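Local atomic coordinates of hypothetical protein TTHA1013 (Thermus thermophilus, PDB entry 1WV8), a protein that is of unknown function but belongs to the DUF1902 family, in a clan named for Met repressor-like proteins, and pairs with a second copy of itself. Residues R2-Q7 with L58-R63. Sequence-based numbering, arbitrary orientation.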
loop_
_atom_site.group_PDB
_atom_site.type_symbol
_atom_site.label_atom_id
_atom_site.label_comp_id
_atom_site.label_asym_id
_atom_site.label_seq_id
_atom_site.Cartn_x
_atom_site.Cartn_y
_atom_site.Cartn_z
ATOM N N ARG A 2 4.501 15.479 -6.512
ATOM C CA ARG A 2 4.321 15.293 -5.039
ATOM C C ARG A 2 4.218 13.805 -4.701
ATOM O O ARG A 2 5.224 13.091 -4.668
ATOM C CB ARG A 2 3.056 16.026 -4.591
ATOM C CG ARG A 2 2.835 16.069 -3.090
ATOM C CD ARG A 2 1.500 16.712 -2.748
ATOM N NE ARG A 2 0.370 15.784 -2.842
ATOM C CZ ARG A 2 -0.123 15.279 -3.976
ATOM N NH1 ARG A 2 0.407 15.603 -5.153
ATOM N NH2 ARG A 2 -1.162 14.448 -3.938
ATOM N N THR A 3 2.996 13.350 -4.452
ATOM C CA THR A 3 2.736 11.952 -4.135
ATOM C C THR A 3 2.080 11.255 -5.318
ATOM O O THR A 3 1.033 11.687 -5.795
ATOM C CB THR A 3 1.796 11.822 -2.938
ATOM O OG1 THR A 3 2.446 12.325 -1.766
ATOM C CG2 THR A 3 1.403 10.361 -2.720
ATOM N N LEU A 4 2.717 10.194 -5.798
ATOM C CA LEU A 4 2.192 9.424 -6.919
ATOM C C LEU A 4 1.555 8.154 -6.372
ATOM O O LEU A 4 2.245 7.279 -5.841
ATOM C CB LEU A 4 3.312 9.045 -7.885
ATOM C CG LEU A 4 4.073 10.168 -8.587
ATOM C CD1 LEU A 4 5.279 9.626 -9.322
ATOM C CD2 LEU A 4 3.124 10.864 -9.537
ATOM N N LYS A 5 0.240 8.064 -6.499
ATOM C CA LYS A 5 -0.489 6.910 -6.016
ATOM C C LYS A 5 -0.463 5.795 -7.053
ATOM O O LYS A 5 -0.810 6.004 -8.213
ATOM C CB LYS A 5 -1.928 7.317 -5.699
ATOM C CG LYS A 5 -2.020 8.436 -4.669
ATOM C CD LYS A 5 -3.467 8.784 -4.355
ATOM C CE LYS A 5 -3.558 9.944 -3.377
ATOM N NZ LYS A 5 -4.974 10.297 -3.057
ATOM N N VAL A 6 -0.032 4.616 -6.621
ATOM C CA VAL A 6 0.037 3.437 -7.479
ATOM C C VAL A 6 -0.693 2.288 -6.792
ATOM O O VAL A 6 -0.409 1.961 -5.628
ATOM C CB VAL A 6 1.497 3.004 -7.722
ATOM C CG1 VAL A 6 1.548 1.717 -8.559
ATOM C CG2 VAL A 6 2.248 4.124 -8.418
ATOM N N GLN A 7 -1.639 1.675 -7.497
ATOM C CA GLN A 7 -2.363 0.560 -6.912
ATOM C C GLN A 7 -1.714 -0.769 -7.262
ATOM O O GLN A 7 -1.236 -0.970 -8.381
ATOM C CB GLN A 7 -3.816 0.531 -7.370
ATOM C CG GLN A 7 -4.679 1.650 -6.847
ATOM C CD GLN A 7 -4.549 2.909 -7.669
ATOM O OE1 GLN A 7 -4.707 2.878 -8.883
ATOM N NE2 GLN A 7 -4.270 4.030 -7.007
ATOM N N LEU A 58 8.507 18.582 -6.520
ATOM C CA LEU A 58 9.431 17.760 -5.749
ATOM C C LEU A 58 9.529 18.131 -4.267
ATOM O O LEU A 58 9.125 19.220 -3.858
ATOM C CB LEU A 58 10.817 17.824 -6.404
ATOM C CG LEU A 58 11.043 17.133 -7.763
ATOM C CD1 LEU A 58 9.815 17.215 -8.654
ATOM C CD2 LEU A 58 12.223 17.791 -8.450
ATOM N N PRO A 59 10.046 17.207 -3.436
ATOM C CA PRO A 59 10.516 15.878 -3.844
ATOM C C PRO A 59 9.323 14.934 -4.008
ATOM O O PRO A 59 8.337 15.031 -3.269
ATOM C CB PRO A 59 11.426 15.476 -2.692
ATOM C CG PRO A 59 10.707 16.042 -1.517
ATOM C CD PRO A 59 10.284 17.425 -1.997
ATOM N N VAL A 60 9.414 14.025 -4.976
ATOM C CA VAL A 60 8.320 13.091 -5.234
ATOM C C VAL A 60 8.440 11.764 -4.493
ATOM O O VAL A 60 9.516 11.167 -4.429
ATOM C CB VAL A 60 8.184 12.785 -6.749
ATOM C CG1 VAL A 60 7.027 11.827 -6.984
ATOM C CG2 VAL A 60 7.961 14.070 -7.527
ATOM N N GLU A 61 7.320 11.313 -3.931
ATOM C CA GLU A 61 7.266 10.044 -3.212
ATOM C C GLU A 61 6.221 9.127 -3.850
ATOM O O GLU A 61 5.179 9.580 -4.342
ATOM C CB GLU A 61 6.916 10.264 -1.744
ATOM C CG GLU A 61 5.635 11.051 -1.523
ATOM C CD GLU A 61 5.112 10.945 -0.098
ATOM O OE1 GLU A 61 5.896 11.171 0.850
ATOM O OE2 GLU A 61 3.911 10.644 0.075
ATOM N N LEU A 62 6.516 7.838 -3.830
ATOM C CA LEU A 62 5.635 6.818 -4.387
ATOM C C LEU A 62 4.778 6.161 -3.293
ATOM O O LEU A 62 5.320 5.621 -2.328
ATOM C CB LEU A 62 6.497 5.753 -5.072
ATOM C CG LEU A 62 5.825 4.544 -5.713
ATOM C CD1 LEU A 62 5.126 4.976 -6.984
ATOM C CD2 LEU A 62 6.878 3.489 -6.022
ATOM N N ARG A 63 3.450 6.217 -3.428
ATOM C CA ARG A 63 2.561 5.580 -2.446
ATOM C C ARG A 63 1.913 4.320 -3.051
ATOM O O ARG A 63 0.971 4.404 -3.845
ATOM C CB ARG A 63 1.461 6.545 -1.985
ATOM C CG ARG A 63 0.573 5.970 -0.872
ATOM C CD ARG A 63 -0.535 6.932 -0.447
ATOM N NE ARG A 63 -0.027 8.204 0.069
ATOM C CZ ARG A 63 -0.803 9.210 0.470
ATOM N NH1 ARG A 63 -2.123 9.091 0.415
ATOM N NH2 ARG A 63 -0.263 10.339 0.914
#
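T3 lays its methyl CG2 over one face of the R63 guanidinium, 3.8 Å from NE. OG1 lies anti to the carbonyl carbon (chi1 -66°), which leaves CG2 anti to the backbone N; the hydroxyl goes to E61, the methyl mainly to R63. OG1 donates to OE2 of E61 at 2.9 Å, arriving 45° out of the carboxylate plane. An alanine in place of E61 would probably leave the T3 hydroxyl without this acceptor and freer to turn. K5 runs beside R63 on this face, its NZ 4.7 Å from R63 NH1; these like charges would probably repel mildly. On the opposite face V6 CG2 presses tightly on L62 CD1 at 3.3 Å, and L4 CD1 meets V60 CG1 at 3.7 Å; helix 34-51 covers L4, V6 and L62. The backbones form a parallel ladder: E61 N donates to R2 O, L4 N to E61 O (2.9 Å, 171° at the hydrogen), R63 N to L4 O and V6 N to R63 O. Residues 61-63 also pair antiparallel with a strand of the second subunit. Polar groups on one face and aliphatics on the other imply a two-faced strand pair inside a sheet that runs on through the dimer.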